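Local coordinates for fatty acid synthase 1, isoform A (Drosophila melanogaster, PDB 6FN6), which probably builds long-chain saturated fatty acids from acetyl-CoA and malonyl-CoA with NADPH, this piece carrying its dehydratase, enoylreductase and ketoreductase region, at residues A[704-716]-A[725-738]. Sequence-based numbering, arbitrary orientation.
Sequences QMKKGEKILIHAG and ISVALAHGLTVFTT
L733 wedges its isobutyl group under the turn that leads into strand 710-713. Its CD1 lies 3.2 Å from K706 O, while CD2 is shared by the CB and SD of M705 and, at 3.9 Å, by the CB of I711. M705 holds CG between its backbone N and carbonyl carbon (chi1 64°), and from there its extended chain carries CE over one face of the H731 ring, 3.8 Å from the centroid, in a CH-pi contact; the same methyl also meets CG1 of V727. With only an alanine methyl in place of L733, a gap would probably open beneath the turn, leaving the thioether of M705 and the flank of I711 without their shared neighbour. Helix 719-731 ends here in a Schellman motif at G732, from which the chain turns, through L733, into strand 734-739. Strand 710-713, this helix and strand 734-739 thus form a right-handed beta-alpha-beta crossover of the Rossmann-like nucleotide-binding part of the enoylreductase, where G716 probably opens the glycine-rich turn. The two strands run parallel, and F736 N gives I711 O a 2.9 Å bond that is almost straight (178°). On the helix-facing side I711 CG2 reaches V735 CG2 and A728 CB. Just past strand 710-713, H714 ND1 and T738 OG1 lie 3.0 Å apart in a hydrogen bond at the ring edge, while S796 takes NE2. The outer side of the 706-709 turn is looser: K707 and G708 are exposed, K707 sets CB and CG beside H731 O before its amino end departs, and G708 N reaches G732 O over 3.3 Å from well above the carbonyl plane.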
ATOM      1  N   GLN A 704      -4.040 -20.736  -7.180  1.00 65.37           N
ATOM      2  CA  GLN A 704      -4.333 -22.084  -6.702  1.00 68.38           C
ATOM      3  C   GLN A 704      -5.738 -22.157  -6.123  1.00 67.55           C
ATOM      4  O   GLN A 704      -5.917 -22.464  -4.946  1.00 70.56           O
ATOM      5  CB  GLN A 704      -3.317 -22.518  -5.645  1.00 73.64           C
ATOM      6  CG  GLN A 704      -1.865 -22.361  -6.061  1.00 79.84           C
ATOM      7  CD  GLN A 704      -0.903 -22.923  -5.031  1.00 85.01           C
ATOM      8  OE1 GLN A 704       0.051 -22.257  -4.628  1.00 84.33           O
ATOM      9  NE2 GLN A 704      -1.147 -24.156  -4.602  1.00 89.31           N
ATOM     10  N   MET A 705      -6.734 -21.887  -6.958  1.00 63.70           N
ATOM     11  CA  MET A 705      -8.115 -21.855  -6.504  1.00 65.63           C
ATOM     12  C   MET A 705      -8.626 -23.269  -6.251  1.00 71.44           C
ATOM     13  O   MET A 705      -8.299 -24.198  -6.992  1.00 70.60           O
ATOM     14  CB  MET A 705      -8.993 -21.135  -7.532  1.00 63.92           C
ATOM     15  CG  MET A 705      -9.086 -21.820  -8.891  1.00 64.12           C
ATOM     16  SD  MET A 705     -10.371 -21.093  -9.928  1.00 62.97           S
ATOM     17  CE  MET A 705     -10.150 -22.019 -11.440  1.00 62.57           C
ATOM     18  N   LYS A 706      -9.423 -23.425  -5.196  1.00 63.44           N
ATOM     19  CA  LYS A 706      -9.968 -24.727  -4.830  1.00 65.99           C
ATOM     20  C   LYS A 706     -11.491 -24.720  -4.874  1.00 60.62           C
ATOM     21  O   LYS A 706     -12.125 -23.680  -4.695  1.00 59.16           O
ATOM     22  CB  LYS A 706      -9.500 -25.130  -3.431  1.00 73.99           C
ATOM     23  CG  LYS A 706      -8.289 -26.049  -3.406  1.00 79.07           C
ATOM     24  CD  LYS A 706      -6.990 -25.273  -3.515  1.00 80.42           C
ATOM     25  CE  LYS A 706      -5.787 -26.197  -3.424  1.00 83.71           C
ATOM     26  NZ  LYS A 706      -4.501 -25.445  -3.379  1.00 83.74           N
ATOM     27  N   LYS A 707     -12.068 -25.895  -5.103  1.00 62.11           N
ATOM     28  CA  LYS A 707     -13.514 -26.048  -5.179  1.00 63.41           C
ATOM     29  C   LYS A 707     -14.179 -25.579  -3.886  1.00 63.45           C
ATOM     30  O   LYS A 707     -13.652 -25.792  -2.793  1.00 63.59           O
ATOM     31  CB  LYS A 707     -13.867 -27.509  -5.474  1.00 65.95           C
ATOM     32  CG  LYS A 707     -15.351 -27.843  -5.396  1.00 67.73           C
ATOM     33  CD  LYS A 707     -15.603 -29.282  -5.825  1.00 70.31           C
ATOM     34  CE  LYS A 707     -17.045 -29.700  -5.593  1.00 72.36           C
ATOM     35  NZ  LYS A 707     -17.386 -29.780  -4.143  1.00139.37           N
ATOM     36  N   GLY A 708     -15.336 -24.938  -4.019  1.00 74.81           N
ATOM     37  CA  GLY A 708     -16.094 -24.490  -2.866  1.00 77.33           C
ATOM     38  C   GLY A 708     -15.704 -23.108  -2.376  1.00 76.47           C
ATOM     39  O   GLY A 708     -16.401 -22.518  -1.551  1.00 78.34           O
ATOM     40  N   GLU A 709     -14.587 -22.589  -2.879  1.00 71.47           N
ATOM     41  CA  GLU A 709     -14.124 -21.262  -2.492  1.00 64.48           C
ATOM     42  C   GLU A 709     -14.973 -20.180  -3.148  1.00 61.48           C
ATOM     43  O   GLU A 709     -15.724 -20.451  -4.087  1.00 59.11           O
ATOM     44  CB  GLU A 709     -12.655 -21.066  -2.873  1.00 60.65           C
ATOM     45  CG  GLU A 709     -11.682 -21.896  -2.053  1.00 60.12           C
ATOM     46  CD  GLU A 709     -10.231 -21.523  -2.306  1.00 57.05           C
ATOM     47  OE1 GLU A 709      -9.873 -21.269  -3.475  1.00 55.88           O
ATOM     48  OE2 GLU A 709      -9.448 -21.484  -1.334  1.00 56.11           O
ATOM     49  N   LYS A 710     -14.856 -18.958  -2.634  1.00 66.33           N
ATOM     50  CA  LYS A 710     -15.558 -17.807  -3.191  1.00 66.17           C
ATOM     51  C   LYS A 710     -14.581 -16.918  -3.955  1.00 57.73           C
ATOM     52  O   LYS A 710     -13.523 -16.566  -3.432  1.00 56.94           O
ATOM     53  CB  LYS A 710     -16.243 -16.998  -2.087  1.00 71.26           C
ATOM     54  CG  LYS A 710     -17.181 -17.795  -1.192  1.00 76.87           C
ATOM     55  CD  LYS A 710     -17.639 -16.956  -0.005  1.00 79.01           C
ATOM     56  CE  LYS A 710     -18.606 -17.714   0.886  1.00 85.09           C
ATOM     57  NZ  LYS A 710     -18.923 -16.951   2.126  1.00 89.00           N
ATOM     58  N   ILE A 711     -14.928 -16.555  -5.185  1.00 52.56           N
ATOM     59  CA  ILE A 711     -14.064 -15.680  -5.974  1.00 50.83           C
ATOM     60  C   ILE A 711     -14.838 -14.485  -6.523  1.00 50.33           C
ATOM     61  O   ILE A 711     -15.963 -14.622  -7.005  1.00 51.43           O
ATOM     62  CB  ILE A 711     -13.391 -16.454  -7.123  1.00 50.83           C
ATOM     63  CG1 ILE A 711     -12.367 -15.560  -7.827  1.00 49.01           C
ATOM     64  CG2 ILE A 711     -14.432 -16.937  -8.128  1.00 52.08           C
ATOM     65  CD1 ILE A 711     -11.378 -16.318  -8.693  1.00 48.84           C
ATOM     66  N   LEU A 712     -14.205 -13.319  -6.464  1.00 49.14           N
ATOM     67  CA  LEU A 712     -14.776 -12.097  -7.017  1.00 49.62           C
ATOM     68  C   LEU A 712     -14.126 -11.790  -8.356  1.00 48.18           C
ATOM     69  O   LEU A 712     -12.959 -11.402  -8.410  1.00 46.88           O
ATOM     70  CB  LEU A 712     -14.582 -10.922  -6.053  1.00 49.37           C
ATOM     71  CG  LEU A 712     -15.019  -9.545  -6.568  1.00 46.88           C
ATOM     72  CD1 LEU A 712     -16.503  -9.532  -6.897  1.00 48.24           C
ATOM     73  CD2 LEU A 712     -14.683  -8.459  -5.557  1.00 46.12           C
ATOM     74  N   ILE A 713     -14.885 -11.983  -9.431  1.00 53.50           N
ATOM     75  CA  ILE A 713     -14.405 -11.703 -10.781  1.00 50.02           C
ATOM     76  C   ILE A 713     -14.960 -10.368 -11.256  1.00 50.14           C
ATOM     77  O   ILE A 713     -16.137 -10.269 -11.609  1.00 49.70           O
ATOM     78  CB  ILE A 713     -14.800 -12.813 -11.779  1.00 52.08           C
ATOM     79  CG1 ILE A 713     -14.559 -14.207 -11.193  1.00 55.82           C
ATOM     80  CG2 ILE A 713     -14.058 -12.630 -13.093  1.00 49.68           C
ATOM     81  CD1 ILE A 713     -13.112 -14.554 -10.989  1.00 56.62           C
ATOM     82  N   HIS A 714     -14.118  -9.343 -11.265  1.00 45.33           N
ATOM     83  CA  HIS A 714     -14.528  -8.041 -11.774  1.00 44.96           C
ATOM     84  C   HIS A 714     -14.621  -8.076 -13.297  1.00 45.00           C
ATOM     85  O   HIS A 714     -14.021  -8.937 -13.943  1.00 44.86           O
ATOM     86  CB  HIS A 714     -13.549  -6.954 -11.330  1.00 43.52           C
ATOM     87  CG  HIS A 714     -13.798  -6.442  -9.945  1.00 43.67           C
ATOM     88  ND1 HIS A 714     -15.066  -6.243  -9.443  1.00 44.86           N
ATOM     89  CD2 HIS A 714     -12.943  -6.086  -8.959  1.00 42.88           C
ATOM     90  CE1 HIS A 714     -14.981  -5.786  -8.207  1.00 44.75           C
ATOM     91  NE2 HIS A 714     -13.703  -5.682  -7.889  1.00 43.56           N
ATOM     92  N   ALA A 715     -15.393  -7.151 -13.859  1.00 67.20           N
ATOM     93  CA  ALA A 715     -15.585  -7.067 -15.304  1.00 69.38           C
ATOM     94  C   ALA A 715     -16.067  -8.401 -15.856  1.00 71.10           C
ATOM     95  O   ALA A 715     -15.459  -8.964 -16.765  1.00 71.49           O
ATOM     96  CB  ALA A 715     -14.291  -6.644 -15.988  1.00 66.56           C
ATOM     97  N   GLY A 716     -17.171  -8.892 -15.305  1.00 48.22           N
ATOM     98  CA  GLY A 716     -17.687 -10.200 -15.661  1.00 49.63           C
ATOM     99  C   GLY A 716     -17.891 -10.420 -17.146  1.00 52.98           C
ATOM    100  O   GLY A 716     -17.430 -11.416 -17.701  1.00 51.87           O
ATOM    101  N   ILE A 725     -15.105 -16.572 -15.334  1.00 57.72           N
ATOM    102  CA  ILE A 725     -16.355 -17.080 -14.775  1.00 57.02           C
ATOM    103  C   ILE A 725     -16.574 -18.528 -15.201  1.00 59.24           C
ATOM    104  O   ILE A 725     -16.976 -19.367 -14.400  1.00 57.05           O
ATOM    105  CB  ILE A 725     -17.548 -16.195 -15.192  1.00 55.88           C
ATOM    106  CG1 ILE A 725     -17.384 -14.779 -14.633  1.00 55.31           C
ATOM    107  CG2 ILE A 725     -18.866 -16.799 -14.705  1.00 56.43           C
ATOM    108  CD1 ILE A 725     -18.333 -13.759 -15.242  1.00 54.68           C
ATOM    109  N   SER A 726     -16.311 -18.814 -16.471  1.00 55.82           N
ATOM    110  CA  SER A 726     -16.513 -20.151 -17.016  1.00 57.67           C
ATOM    111  C   SER A 726     -15.638 -21.179 -16.307  1.00 57.96           C
ATOM    112  O   SER A 726     -16.121 -22.220 -15.871  1.00 59.79           O
ATOM    113  CB  SER A 726     -16.221 -20.160 -18.521  1.00 57.54           C
ATOM    114  OG  SER A 726     -16.460 -21.439 -19.083  1.00 59.49           O
ATOM    115  N   VAL A 727     -14.347 -20.886 -16.197  1.00 56.26           N
ATOM    116  CA  VAL A 727     -13.411 -21.813 -15.573  1.00 60.36           C
ATOM    117  C   VAL A 727     -13.727 -21.954 -14.088  1.00 59.42           C
ATOM    118  O   VAL A 727     -13.769 -23.065 -13.560  1.00 59.87           O
ATOM    119  CB  VAL A 727     -11.949 -21.362 -15.785  1.00 59.27           C
ATOM    120  CG1 VAL A 727     -10.982 -22.328 -15.113  1.00 55.11           C
ATOM    121  CG2 VAL A 727     -11.635 -21.263 -17.267  1.00 54.28           C
ATOM    122  N   ALA A 728     -13.948 -20.828 -13.417  1.00 65.58           N
ATOM    123  CA  ALA A 728     -14.242 -20.835 -11.988  1.00 66.62           C
ATOM    124  C   ALA A 728     -15.466 -21.696 -11.685  1.00 64.40           C
ATOM    125  O   ALA A 728     -15.404 -22.609 -10.859  1.00 63.49           O
ATOM    126  CB  ALA A 728     -14.457 -19.417 -11.486  1.00 68.21           C
ATOM    127  N   LEU A 729     -16.576 -21.403 -12.355  1.00 75.10           N
ATOM    128  CA  LEU A 729     -17.803 -22.165 -12.162  1.00 77.33           C
ATOM    129  C   LEU A 729     -17.569 -23.640 -12.476  1.00 77.57           C
ATOM    130  O   LEU A 729     -18.191 -24.518 -11.876  1.00 83.08           O
ATOM    131  CB  LEU A 729     -18.932 -21.612 -13.033  1.00 81.55           C
ATOM    132  CG  LEU A 729     -19.507 -20.247 -12.639  1.00 83.90           C
ATOM    133  CD1 LEU A 729     -20.575 -19.817 -13.631  1.00 84.64           C
ATOM    134  CD2 LEU A 729     -20.070 -20.258 -11.219  1.00 84.80           C
ATOM    135  N   ALA A 730     -16.671 -23.906 -13.418  1.00 62.56           N
ATOM    136  CA  ALA A 730     -16.353 -25.276 -13.802  1.00 64.26           C
ATOM    137  C   ALA A 730     -15.632 -25.994 -12.667  1.00 64.60           C
ATOM    138  O   ALA A 730     -15.840 -27.186 -12.444  1.00 66.68           O
ATOM    139  CB  ALA A 730     -15.510 -25.292 -15.064  1.00 93.77           C
ATOM    140  N   HIS A 731     -14.777 -25.265 -11.956  1.00 62.67           N
ATOM    141  CA  HIS A 731     -14.030 -25.838 -10.841  1.00 67.96           C
ATOM    142  C   HIS A 731     -14.883 -25.909  -9.572  1.00 69.54           C
ATOM    143  O   HIS A 731     -14.492 -26.543  -8.588  1.00 64.55           O
ATOM    144  CB  HIS A 731     -12.758 -25.029 -10.585  1.00 67.50           C
ATOM    145  CG  HIS A 731     -11.614 -25.414 -11.472  1.00 66.25           C
ATOM    146  ND1 HIS A 731     -10.404 -25.853 -10.978  1.00 64.35           N
ATOM    147  CD2 HIS A 731     -11.498 -25.434 -12.821  1.00 63.80           C
ATOM    148  CE1 HIS A 731      -9.591 -26.122 -11.984  1.00 63.62           C
ATOM    149  NE2 HIS A 731     -10.230 -25.877 -13.113  1.00 63.01           N
ATOM    150  N   GLY A 732     -16.040 -25.253  -9.596  1.00 69.40           N
ATOM    151  CA  GLY A 732     -17.010 -25.370  -8.521  1.00 67.80           C
ATOM    152  C   GLY A 732     -16.976 -24.266  -7.482  1.00 63.51           C
ATOM    153  O   GLY A 732     -17.509 -24.428  -6.385  1.00 65.16           O
ATOM    154  N   LEU A 733     -16.347 -23.145  -7.810  1.00 62.46           N
ATOM    155  CA  LEU A 733     -16.301 -22.015  -6.890  1.00 59.89           C
ATOM    156  C   LEU A 733     -17.605 -21.228  -6.899  1.00 60.32           C
ATOM    157  O   LEU A 733     -18.350 -21.246  -7.879  1.00 60.83           O
ATOM    158  CB  LEU A 733     -15.142 -21.077  -7.234  1.00 57.53           C
ATOM    159  CG  LEU A 733     -13.743 -21.498  -6.776  1.00 56.92           C
ATOM    160  CD1 LEU A 733     -13.257 -22.730  -7.523  1.00 58.04           C
ATOM    161  CD2 LEU A 733     -12.768 -20.342  -6.941  1.00 54.66           C
ATOM    162  N   THR A 734     -17.883 -20.554  -5.788  1.00 60.47           N
ATOM    163  CA  THR A 734     -18.951 -19.568  -5.738  1.00 59.88           C
ATOM    164  C   THR A 734     -18.424 -18.273  -6.350  1.00 58.50           C
ATOM    165  O   THR A 734     -17.363 -17.778  -5.963  1.00 57.27           O
ATOM    166  CB  THR A 734     -19.446 -19.334  -4.299  1.00 60.31           C
ATOM    167  OG1 THR A 734     -20.102 -20.515  -3.819  1.00 62.23           O
ATOM    168  CG2 THR A 734     -20.415 -18.154  -4.233  1.00 59.87           C
ATOM    169  N   VAL A 735     -19.160 -17.736  -7.316  1.00 57.71           N
ATOM    170  CA  VAL A 735     -18.691 -16.592  -8.077  1.00 55.97           C
ATOM    171  C   VAL A 735     -19.486 -15.325  -7.778  1.00 55.68           C
ATOM    172  O   VAL A 735     -20.717 -15.321  -7.795  1.00 57.11           O
ATOM    173  CB  VAL A 735     -18.717 -16.908  -9.588  1.00 56.25           C
ATOM    174  CG1 VAL A 735     -18.404 -15.672 -10.409  1.00 54.67           C
ATOM    175  CG2 VAL A 735     -17.730 -18.011  -9.914  1.00 56.31           C
ATOM    176  N   PHE A 736     -18.751 -14.253  -7.498  1.00 53.94           N
ATOM    177  CA  PHE A 736     -19.303 -12.906  -7.463  1.00 53.46           C
ATOM    178  C   PHE A 736     -18.735 -12.134  -8.655  1.00 52.16           C
ATOM    179  O   PHE A 736     -17.587 -12.347  -9.042  1.00 51.03           O
ATOM    180  CB  PHE A 736     -18.959 -12.205  -6.147  1.00 52.68           C
ATOM    181  CG  PHE A 736     -19.611 -12.824  -4.942  1.00 54.00           C
ATOM    182  CD1 PHE A 736     -20.859 -12.396  -4.517  1.00 56.80           C
ATOM    183  CD2 PHE A 736     -18.979 -13.835  -4.234  1.00 55.14           C
ATOM    184  CE1 PHE A 736     -21.465 -12.966  -3.407  1.00 58.86           C
ATOM    185  CE2 PHE A 736     -19.580 -14.408  -3.126  1.00 57.79           C
ATOM    186  CZ  PHE A 736     -20.824 -13.973  -2.713  1.00 58.52           C
ATOM    187  N   THR A 737     -19.538 -11.260  -9.256  1.00 66.84           N
ATOM    188  CA  THR A 737     -19.057 -10.459 -10.378  1.00 71.35           C
ATOM    189  C   THR A 737     -19.634  -9.053 -10.390  1.00 69.14           C
ATOM    190  O   THR A 737     -20.505  -8.714  -9.590  1.00 70.31           O
ATOM    191  CB  THR A 737     -19.388 -11.115 -11.739  1.00 76.67           C
ATOM    192  OG1 THR A 737     -20.809 -11.244 -11.883  1.00 80.75           O
ATOM    193  CG2 THR A 737     -18.742 -12.475 -11.848  1.00 79.15           C
ATOM    194  N   THR A 738     -19.125  -8.244 -11.313  1.00 61.26           N
ATOM    195  CA  THR A 738     -19.625  -6.896 -11.528  1.00 59.48           C
ATOM    196  C   THR A 738     -19.778  -6.640 -13.027  1.00 62.54           C
ATOM    197  O   THR A 738     -19.120  -7.285 -13.845  1.00 61.61           O
ATOM    198  CB  THR A 738     -18.693  -5.846 -10.902  1.00 56.67           C
ATOM    199  OG1 THR A 738     -17.342  -6.088 -11.315  1.00 55.32           O
ATOM    200  CG2 THR A 738     -18.775  -5.909  -9.383  1.00 55.01           C
TER